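Local coordinates for twitching motility pilus retraction protein (Geobacter sulfurreducens PCA, PDB 5ZFQ) that powers retraction of type IV pili, probably as a hexameric ring ATPase that turns ATP hydrolysis into removal of pilin subunits, at residues I46-P51 with R115-G120; E91-D96 with V111-G116; D171-E176 with K195-N200; R177-V182 with D222-L227. One frame throughout, in Å; residues are numbered along the deposited sequence.

Contact 1. Residues I46-P51 with R115-G120; sequences ITTNSP and RGAVAG
Peptide groups are the flat units that join I46 to G120; no ring or planar side chain meets another across this contact. The two residues form an antiparallel hydrogen-bonded pair between strands 43-46 and 117-125, inside the six-stranded antiparallel sheet of the N-terminal domain, which in PilT-type motors has a PAS-like fold. I46 N reaches G120 O at 2.8 Å in a nearly straight bond (173° at the hydrogen). G120 N returns it to I46 O at 2.7 Å, and both donors sit somewhat tilted from the plane of the carbonyl they meet. A119 CA, 3.2 Å from I46 O, adds a CA-H...O contact to the same oxygen. The I46 side chain starts out on the face that a CB of G120 would share, then leads away from this strand to T73 of helix 70-79 and to P52 and L68.

Beyond I46 the two backbones part, as the chain enters a type II turn from T47 to S50. One water bridges the widening gap: it accepts from T48 N at 3.0 Å and donates to V118 O at 2.7 Å. T47 turns OG1 anti to its own N (chi1 -162°), bringing the oxygen past the A119 methyl, 4.0 Å from CB; its hydrogen bond goes to N200 of the second subunit. T48 directs its methyl branch rather than its hydroxyl across the gap, so that T48 CG2 rests 3.8 Å from A117 CB.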
# COMPACT_ATOMS: atom_id res chain seq x y z
N ILE A 46 4.21 -34.10 -24.14
CA ILE A 46 3.04 -34.09 -25.00
C ILE A 46 2.84 -32.69 -25.57
O ILE A 46 2.29 -31.80 -24.90
CB ILE A 46 1.74 -34.54 -24.25
CG1 ILE A 46 1.96 -35.88 -23.55
CG2 ILE A 46 0.56 -34.56 -25.21
CD1 ILE A 46 2.30 -37.02 -24.52
N THR A 47 3.27 -32.49 -26.80
CA THR A 47 3.15 -31.19 -27.40
C THR A 47 2.88 -31.39 -28.88
O THR A 47 3.20 -32.45 -29.43
CB THR A 47 4.40 -30.35 -27.15
OG1 THR A 47 4.11 -28.97 -27.38
CG2 THR A 47 5.54 -30.79 -28.07
N THR A 48 2.30 -30.38 -29.53
CA THR A 48 1.88 -30.52 -30.93
C THR A 48 3.03 -30.53 -31.94
O THR A 48 4.09 -29.96 -31.70
CB THR A 48 0.91 -29.40 -31.33
OG1 THR A 48 1.56 -28.13 -31.16
CG2 THR A 48 -0.34 -29.46 -30.46
N ASN A 49 2.79 -31.18 -33.08
CA ASN A 49 3.72 -31.25 -34.23
C ASN A 49 4.95 -32.06 -33.90
O ASN A 49 5.95 -32.02 -34.59
CB ASN A 49 4.09 -29.85 -34.72
CG ASN A 49 2.88 -29.04 -35.12
OD1 ASN A 49 1.97 -29.55 -35.78
ND2 ASN A 49 2.83 -27.79 -34.69
N SER A 50 4.85 -32.82 -32.82
CA SER A 50 5.88 -33.74 -32.41
C SER A 50 5.21 -35.02 -31.95
O SER A 50 4.15 -34.98 -31.34
CB SER A 50 6.73 -33.14 -31.29
OG SER A 50 7.45 -34.14 -30.59
N PRO A 51 5.82 -36.17 -32.25
CA PRO A 51 5.35 -37.39 -31.58
C PRO A 51 5.56 -37.24 -30.08
O PRO A 51 6.39 -36.44 -29.65
CB PRO A 51 6.25 -38.49 -32.14
CG PRO A 51 6.94 -37.88 -33.35
CD PRO A 51 7.01 -36.41 -33.07
N ARG A 115 1.38 -21.62 -27.75
CA ARG A 115 0.90 -21.27 -29.08
C ARG A 115 -0.56 -21.72 -29.34
O ARG A 115 -0.88 -22.29 -30.40
CB ARG A 115 1.87 -21.83 -30.12
CG ARG A 115 3.11 -20.96 -30.29
CD ARG A 115 4.11 -21.55 -31.27
NE ARG A 115 4.81 -22.72 -30.72
CZ ARG A 115 5.80 -23.37 -31.36
NH1 ARG A 115 6.21 -22.96 -32.57
NH2 ARG A 115 6.39 -24.42 -30.79
N GLY A 116 -1.42 -21.49 -28.35
CA GLY A 116 -2.83 -21.79 -28.47
C GLY A 116 -3.21 -23.24 -28.21
O GLY A 116 -4.40 -23.60 -28.28
N ALA A 117 -2.21 -24.07 -27.92
CA ALA A 117 -2.42 -25.50 -27.74
C ALA A 117 -2.05 -25.97 -26.34
O ALA A 117 -1.18 -25.42 -25.67
CB ALA A 117 -1.62 -26.29 -28.77
N VAL A 118 -2.72 -27.03 -25.91
CA VAL A 118 -2.40 -27.72 -24.69
C VAL A 118 -1.07 -28.43 -24.85
O VAL A 118 -0.74 -28.93 -25.92
CB VAL A 118 -3.52 -28.72 -24.32
CG1 VAL A 118 -3.10 -29.62 -23.17
CG2 VAL A 118 -4.76 -27.95 -23.94
N ALA A 119 -0.28 -28.44 -23.78
CA ALA A 119 1.02 -29.08 -23.76
C ALA A 119 1.22 -29.73 -22.39
O ALA A 119 0.82 -29.17 -21.37
CB ALA A 119 2.13 -28.07 -24.07
N GLY A 120 1.82 -30.91 -22.36
CA GLY A 120 1.97 -31.62 -21.11
C GLY A 120 3.38 -32.12 -20.88
O GLY A 120 4.10 -32.53 -21.80
O HOH W 1 1.20 -28.25 -27.66

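Contact 2. Residues E91-D96 with V111-G116; sequences EANELD and VFIQRG
L95 and V111 form the close-knit part of this contact, an antiparallel hydrogen-bonded pair. V111 N donates to L95 O at 2.9 Å, practically straight (177°) and nearly in line with the carbonyl bond. The return bond, L95 N to V111 O, is longer at 3.1 Å and more bent. Both side chains leave on the same buried face, their CB atoms 4.4 Å apart.

Toward N93 the pairing slackens and side-chain packing replaces it. N93 leaves helix 83-92 with a positive phi of 59°, and its side chain passes obliquely by that of I113: the amide meets the CG1 branch, with N93 ND2 3.5 Å from I113 CG1. This end is partly exposed, and A206 of the second subunit packs on N93. E94, on the other face from L95, sends its carboxylate to R202 of that subunit, which also bonds to I113 O.

The contact belongs to the beta hairpin of strands 94-101 and 105-114. F89 of helix 83-92 lies over L95, V111 and I113, while strand 117-125 flanks strand 105-114, with V118 packed on V111 and I113.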
# COMPACT_ATOMS: atom_id res chain seq x y z
N GLU A 91 -9.21 -21.62 -16.51
CA GLU A 91 -9.19 -20.28 -15.96
C GLU A 91 -7.75 -19.73 -15.90
O GLU A 91 -7.52 -18.54 -16.10
CB GLU A 91 -9.85 -20.27 -14.58
CG GLU A 91 -9.67 -18.97 -13.77
CD GLU A 91 -8.39 -18.95 -12.91
OE1 GLU A 91 -7.85 -20.04 -12.58
OE2 GLU A 91 -7.91 -17.83 -12.57
N ALA A 92 -6.80 -20.63 -15.65
CA ALA A 92 -5.44 -20.25 -15.29
C ALA A 92 -4.40 -20.38 -16.40
O ALA A 92 -3.37 -19.70 -16.38
CB ALA A 92 -4.99 -21.07 -14.10
N ASN A 93 -4.68 -21.28 -17.35
CA ASN A 93 -3.73 -21.72 -18.38
C ASN A 93 -2.47 -22.35 -17.77
O ASN A 93 -1.41 -22.42 -18.39
CB ASN A 93 -3.37 -20.58 -19.33
CG ASN A 93 -4.42 -20.39 -20.40
OD1 ASN A 93 -5.57 -20.82 -20.24
ND2 ASN A 93 -4.02 -19.78 -21.50
N GLU A 94 -2.63 -22.83 -16.55
CA GLU A 94 -1.58 -23.49 -15.80
C GLU A 94 -2.20 -24.45 -14.80
O GLU A 94 -3.12 -24.08 -14.05
CB GLU A 94 -0.67 -22.46 -15.10
CG GLU A 94 0.58 -22.06 -15.91
CD GLU A 94 0.50 -20.69 -16.53
OE1 GLU A 94 -0.42 -19.88 -16.22
OE2 GLU A 94 1.38 -20.41 -17.36
N LEU A 95 -1.73 -25.69 -14.82
CA LEU A 95 -2.14 -26.70 -13.84
C LEU A 95 -0.99 -27.63 -13.54
O LEU A 95 -0.31 -28.12 -14.46
CB LEU A 95 -3.34 -27.50 -14.35
CG LEU A 95 -3.93 -28.50 -13.37
CD1 LEU A 95 -4.79 -27.78 -12.32
CD2 LEU A 95 -4.72 -29.53 -14.12
N ASP A 96 -0.76 -27.91 -12.27
CA ASP A 96 0.31 -28.83 -11.89
C ASP A 96 -0.23 -29.79 -10.86
O ASP A 96 -0.78 -29.35 -9.85
CB ASP A 96 1.52 -28.06 -11.36
CG ASP A 96 2.73 -28.94 -11.11
OD1 ASP A 96 3.48 -29.23 -12.08
OD2 ASP A 96 2.92 -29.35 -9.93
N VAL A 111 0.44 -29.21 -17.09
CA VAL A 111 -0.34 -28.89 -18.27
C VAL A 111 -0.29 -27.41 -18.48
O VAL A 111 -0.55 -26.65 -17.54
CB VAL A 111 -1.82 -29.32 -18.11
CG1 VAL A 111 -2.57 -29.13 -19.43
CG2 VAL A 111 -1.90 -30.75 -17.65
N PHE A 112 0.04 -26.98 -19.69
CA PHE A 112 0.14 -25.55 -19.97
C PHE A 112 -0.34 -25.26 -21.38
O PHE A 112 -0.65 -26.19 -22.13
CB PHE A 112 1.59 -25.02 -19.76
CG PHE A 112 2.65 -25.74 -20.59
CD1 PHE A 112 3.17 -26.97 -20.19
CD2 PHE A 112 3.19 -25.13 -21.73
CE1 PHE A 112 4.16 -27.62 -20.94
CE2 PHE A 112 4.19 -25.77 -22.49
CZ PHE A 112 4.68 -27.00 -22.10
N ILE A 113 -0.42 -23.97 -21.73
CA ILE A 113 -0.77 -23.56 -23.08
C ILE A 113 0.47 -23.03 -23.79
O ILE A 113 1.18 -22.15 -23.29
CB ILE A 113 -1.88 -22.47 -23.10
CG1 ILE A 113 -3.19 -22.99 -22.49
CG2 ILE A 113 -2.16 -22.03 -24.53
CD1 ILE A 113 -3.74 -24.23 -23.18
N GLN A 114 0.74 -23.58 -24.96
CA GLN A 114 1.77 -22.98 -25.80
C GLN A 114 1.22 -22.83 -27.21
O GLN A 114 0.64 -23.75 -27.77
CB GLN A 114 3.07 -23.80 -25.77
CG GLN A 114 3.05 -25.12 -26.50
CD GLN A 114 3.52 -24.98 -27.94
OE1 GLN A 114 4.47 -24.23 -28.24
NE2 GLN A 114 2.86 -25.71 -28.85
N ARG A 115 1.38 -21.62 -27.75
CA ARG A 115 0.90 -21.27 -29.08
C ARG A 115 -0.56 -21.72 -29.34
O ARG A 115 -0.88 -22.29 -30.40
CB ARG A 115 1.87 -21.83 -30.12
CG ARG A 115 3.11 -20.96 -30.29
CD ARG A 115 4.11 -21.55 -31.27
NE ARG A 115 4.81 -22.72 -30.72
CZ ARG A 115 5.80 -23.37 -31.36
NH1 ARG A 115 6.21 -22.96 -32.57
NH2 ARG A 115 6.39 -24.42 -30.79
N GLY A 116 -1.42 -21.49 -28.35
CA GLY A 116 -2.83 -21.79 -28.47
C GLY A 116 -3.21 -23.24 -28.21
O GLY A 116 -4.40 -23.60 -28.28

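Contact 3. Residues D171-E176 with K195-N200; sequences DKINTE and KSCVVN
K195 crosses N174 at about a right angle and then runs beside T175, pointing the same way, before its tip meets D171. The last turns of helix 162-176 are thereby joined to the loop leading into strand 198-203, an outermost strand, within this chain, of the mixed sheet in the RecA-like ATPase domain. K195 is extended beyond CG, which carries its CD past T175 OG1 at 3.6 Å. Its NZ closes a salt bridge to D171 OD1 at 2.9 Å, on the syn lone pair, the chain approaching the aspartate at a slant.

N174 is gripped through both its oxygens. S196 N donates to the main-chain N174 O at 2.8 Å, nearly in line with the carbonyl. With CG anti to the backbone N (chi1 -175°), the amide is swung toward the loop. There N174 OD1 accepts from K195 N at 3.1 Å, tilted from the amide plane, and from C197 N at 3.3 Å, in that plane. N174 ND2 bonds to P193 O, so both ends of this buried amide are held and its rotation is fixed. On the strand side a single methyl meets the same oxygen: V199 CG2 lies 3.8 Å from N174 OD1.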
# COMPACT_ATOMS: atom_id res chain seq x y z
N ASP A 171 12.90 -40.38 4.77
CA ASP A 171 12.78 -41.82 4.65
C ASP A 171 13.46 -42.52 5.82
O ASP A 171 12.92 -43.47 6.39
CB ASP A 171 13.40 -42.31 3.34
CG ASP A 171 13.22 -43.80 3.12
OD1 ASP A 171 12.10 -44.34 3.34
OD2 ASP A 171 14.21 -44.45 2.74
N LYS A 172 14.66 -42.05 6.17
CA LYS A 172 15.41 -42.63 7.26
C LYS A 172 14.68 -42.43 8.59
O LYS A 172 14.64 -43.34 9.43
CB LYS A 172 16.81 -42.03 7.33
CG LYS A 172 17.63 -42.57 8.49
CD LYS A 172 18.96 -41.82 8.66
CE LYS A 172 19.80 -42.43 9.79
NZ LYS A 172 20.24 -43.85 9.53
N ILE A 173 14.09 -41.25 8.76
CA ILE A 173 13.35 -40.92 9.96
C ILE A 173 12.12 -41.80 10.09
O ILE A 173 11.86 -42.38 11.14
CB ILE A 173 12.93 -39.45 9.95
CG1 ILE A 173 14.15 -38.55 10.11
CG2 ILE A 173 11.90 -39.16 11.05
CD1 ILE A 173 13.85 -37.09 9.92
N ASN A 174 11.37 -41.88 8.99
CA ASN A 174 10.19 -42.70 8.87
C ASN A 174 10.46 -44.18 9.15
O ASN A 174 9.56 -44.92 9.61
CB ASN A 174 9.62 -42.52 7.46
CG ASN A 174 8.31 -43.24 7.23
OD1 ASN A 174 7.58 -43.58 8.16
ND2 ASN A 174 8.00 -43.49 5.96
N THR A 175 11.68 -44.61 8.85
CA THR A 175 12.11 -45.99 9.05
C THR A 175 12.47 -46.25 10.52
O THR A 175 12.18 -47.32 11.07
CB THR A 175 13.34 -46.36 8.15
OG1 THR A 175 12.99 -46.24 6.76
CG2 THR A 175 13.80 -47.79 8.42
N GLU A 176 13.10 -45.26 11.15
CA GLU A 176 13.69 -45.47 12.47
C GLU A 176 12.84 -44.98 13.64
O GLU A 176 12.90 -45.57 14.71
CB GLU A 176 15.07 -44.81 12.53
CG GLU A 176 16.10 -45.43 11.61
CD GLU A 176 17.45 -44.71 11.66
OE1 GLU A 176 17.63 -43.78 12.49
OE2 GLU A 176 18.33 -45.08 10.85
N LYS A 195 5.91 -46.02 7.41
CA LYS A 195 6.73 -47.12 7.88
C LYS A 195 6.53 -47.20 9.39
O LYS A 195 5.50 -47.74 9.82
CB LYS A 195 8.19 -46.93 7.46
CG LYS A 195 8.33 -47.03 5.94
CD LYS A 195 9.74 -47.04 5.44
CE LYS A 195 9.76 -47.09 3.93
NZ LYS A 195 11.14 -47.06 3.35
N SER A 196 7.44 -46.67 10.19
CA SER A 196 7.20 -46.58 11.64
C SER A 196 6.54 -45.26 12.06
O SER A 196 5.91 -45.19 13.12
CB SER A 196 8.51 -46.77 12.40
OG SER A 196 9.01 -48.08 12.25
N CYS A 197 6.69 -44.22 11.25
CA CYS A 197 6.06 -42.93 11.52
C CYS A 197 4.69 -42.82 10.86
O CYS A 197 4.37 -43.57 9.94
CB CYS A 197 6.95 -41.79 11.03
SG CYS A 197 8.55 -41.61 11.86
N VAL A 198 3.86 -41.90 11.35
CA VAL A 198 2.67 -41.52 10.60
C VAL A 198 3.06 -40.33 9.72
O VAL A 198 3.56 -39.31 10.22
CB VAL A 198 1.48 -41.15 11.53
CG1 VAL A 198 0.33 -40.53 10.73
CG2 VAL A 198 0.99 -42.37 12.28
N VAL A 199 2.84 -40.45 8.41
CA VAL A 199 3.26 -39.39 7.50
C VAL A 199 2.08 -38.68 6.81
O VAL A 199 1.27 -39.31 6.12
CB VAL A 199 4.22 -39.94 6.40
CG1 VAL A 199 4.75 -38.80 5.54
CG2 VAL A 199 5.36 -40.73 7.04
N ASN A 200 2.01 -37.36 6.98
CA ASN A 200 1.04 -36.51 6.30
C ASN A 200 1.72 -35.45 5.42
O ASN A 200 2.48 -34.62 5.93
CB ASN A 200 0.11 -35.83 7.31
CG ASN A 200 -0.96 -36.76 7.82
OD1 ASN A 200 -1.78 -37.24 7.05
ND2 ASN A 200 -0.95 -37.01 9.13

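Contact 4. Residues R177-V182 with D222-L227; sequences RHDHIV and DPDVVL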
# COMPACT_ATOMS: atom_id res chain seq x y z
N ARG A 177 12.07 -43.91 13.46
CA ARG A 177 11.34 -43.32 14.59
C ARG A 177 9.86 -43.71 14.68
O ARG A 177 9.31 -44.29 13.76
CB ARG A 177 11.46 -41.80 14.55
CG ARG A 177 12.88 -41.31 14.59
CD ARG A 177 13.01 -39.80 14.58
NE ARG A 177 14.33 -39.43 14.08
CZ ARG A 177 14.89 -38.23 14.21
NH1 ARG A 177 14.26 -37.25 14.84
NH2 ARG A 177 16.10 -38.00 13.71
N HIS A 178 9.22 -43.38 15.79
CA HIS A 178 7.77 -43.49 15.88
C HIS A 178 7.14 -42.11 16.05
O HIS A 178 6.54 -41.80 17.10
CB HIS A 178 7.37 -44.42 17.02
CG HIS A 178 8.01 -45.77 16.94
ND1 HIS A 178 9.25 -46.04 17.48
CD2 HIS A 178 7.60 -46.91 16.34
CE1 HIS A 178 9.57 -47.30 17.24
NE2 HIS A 178 8.59 -47.85 16.54
N ASP A 179 7.28 -41.29 15.01
CA ASP A 179 6.87 -39.89 15.06
C ASP A 179 5.74 -39.63 14.09
O ASP A 179 5.38 -40.48 13.27
CB ASP A 179 8.04 -38.95 14.72
CG ASP A 179 9.13 -38.94 15.79
OD1 ASP A 179 8.87 -39.37 16.95
OD2 ASP A 179 10.26 -38.48 15.46
N HIS A 180 5.16 -38.44 14.21
CA HIS A 180 4.20 -37.92 13.25
C HIS A 180 4.99 -36.96 12.38
O HIS A 180 5.52 -35.97 12.90
CB HIS A 180 3.03 -37.23 13.95
CG HIS A 180 2.08 -36.56 13.01
ND1 HIS A 180 1.29 -35.50 13.37
CD2 HIS A 180 1.79 -36.82 11.71
CE1 HIS A 180 0.55 -35.13 12.34
NE2 HIS A 180 0.83 -35.92 11.32
N ILE A 181 5.10 -37.28 11.10
CA ILE A 181 5.84 -36.46 10.12
C ILE A 181 4.88 -35.68 9.22
O ILE A 181 4.12 -36.27 8.44
CB ILE A 181 6.77 -37.32 9.20
CG1 ILE A 181 7.80 -38.12 10.03
CG2 ILE A 181 7.47 -36.44 8.17
CD1 ILE A 181 8.72 -38.99 9.21
N VAL A 182 4.91 -34.36 9.34
CA VAL A 182 4.13 -33.48 8.46
C VAL A 182 5.05 -32.70 7.53
O VAL A 182 5.95 -31.99 7.99
CB VAL A 182 3.27 -32.47 9.25
CG1 VAL A 182 2.51 -31.55 8.29
CG2 VAL A 182 2.33 -33.20 10.21
N ASP A 222 -0.20 -31.93 16.07
CA ASP A 222 0.64 -32.87 16.81
C ASP A 222 1.75 -33.47 15.93
O ASP A 222 1.82 -34.69 15.74
CB ASP A 222 -0.23 -33.98 17.44
CG ASP A 222 0.53 -34.81 18.48
OD1 ASP A 222 1.31 -34.24 19.27
OD2 ASP A 222 0.37 -36.04 18.49
N PRO A 223 2.60 -32.62 15.35
CA PRO A 223 3.68 -33.23 14.57
C PRO A 223 4.90 -33.43 15.47
O PRO A 223 4.96 -32.83 16.55
CB PRO A 223 3.95 -32.18 13.50
CG PRO A 223 3.73 -30.87 14.26
CD PRO A 223 2.63 -31.15 15.28
N ASP A 224 5.85 -34.25 15.04
CA ASP A 224 7.11 -34.33 15.74
C ASP A 224 8.18 -33.82 14.84
O ASP A 224 9.14 -33.20 15.28
CB ASP A 224 7.43 -35.76 16.15
CG ASP A 224 6.39 -36.31 17.09
OD1 ASP A 224 6.31 -35.86 18.26
OD2 ASP A 224 5.66 -37.21 16.64
N VAL A 225 8.01 -34.12 13.56
CA VAL A 225 8.94 -33.77 12.50
C VAL A 225 8.17 -33.00 11.44
O VAL A 225 7.09 -33.45 11.02
CB VAL A 225 9.58 -35.03 11.89
CG1 VAL A 225 10.47 -34.70 10.69
CG2 VAL A 225 10.36 -35.75 12.97
N VAL A 226 8.69 -31.84 11.04
CA VAL A 226 8.01 -30.98 10.05
C VAL A 226 8.94 -30.50 8.96
O VAL A 226 9.92 -29.82 9.24
CB VAL A 226 7.40 -29.69 10.69
CG1 VAL A 226 6.65 -28.88 9.63
CG2 VAL A 226 6.55 -30.01 11.88
N LEU A 227 8.63 -30.84 7.72
CA LEU A 227 9.35 -30.28 6.59
C LEU A 227 8.61 -29.04 6.12
O LEU A 227 7.48 -29.12 5.62
CB LEU A 227 9.51 -31.29 5.46
CG LEU A 227 9.97 -30.73 4.10
CD1 LEU A 227 11.31 -30.01 4.23
CD2 LEU A 227 10.05 -31.84 3.05
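H180 O takes two backbone donors, D224 N at 2.8 Å and V225 N at 3.2 Å. The aspartate completes the exchange with its side chain: H180 N donates to D224 OD2 at 2.8 Å, using the anti lone pair of that oxygen. H180 holds its ring anti to the backbone N (chi1 175°), which carries ND1 to D222 O at 2.6 Å. The acceptor lies in the ring plane, yet the donor stands well above the D222 carbonyl plane, 57° out of it. NE2 of the same ring is bonded to N200, and H45 of the third subunit meets the ring edge-to-face.

From here strands 180-185 and 225-230 run on as parallel neighbours in the central sheet of the RecA-like domain. V182 N bonds to V225 O, and L227 N to V182 O. I181 and V225 lie side by side on one face, whereas V182 sets CG2 against P223 CB at 3.8 Å.

At the strand entrance two carboxylates come near, D179 OD1 to D224 OD2 at 3.9 Å, with planes 43° apart. R55 of the third subunit salt-bridges both D224 and D222, and would be expected to offset part of that negative charge.

In the fold
From the N terminus, contact 1 closes the longest span, from strand 43-46 to strand 117-125. Contact 2 opens inside that span, closes the hairpin 94-101/105-114 and ends on the same stretch, the two sharing R115 and G116; a backbone hydrogen bond, A119 N to F112 O, probably joins them across the sheet. Both lie in the N-terminal domain. In the ATPase domain, contacts 3 and 4 cross: 171-176 and 177-182 follow directly, and 195-200 returns before 222-227. Strand 180-185 lies between their other strands, 198-203 and 225-230. The two pairs are separate within one chain, nearest atoms about 15 Å apart, but meet between subunits, where T47 bonds to N200 of the second subunit.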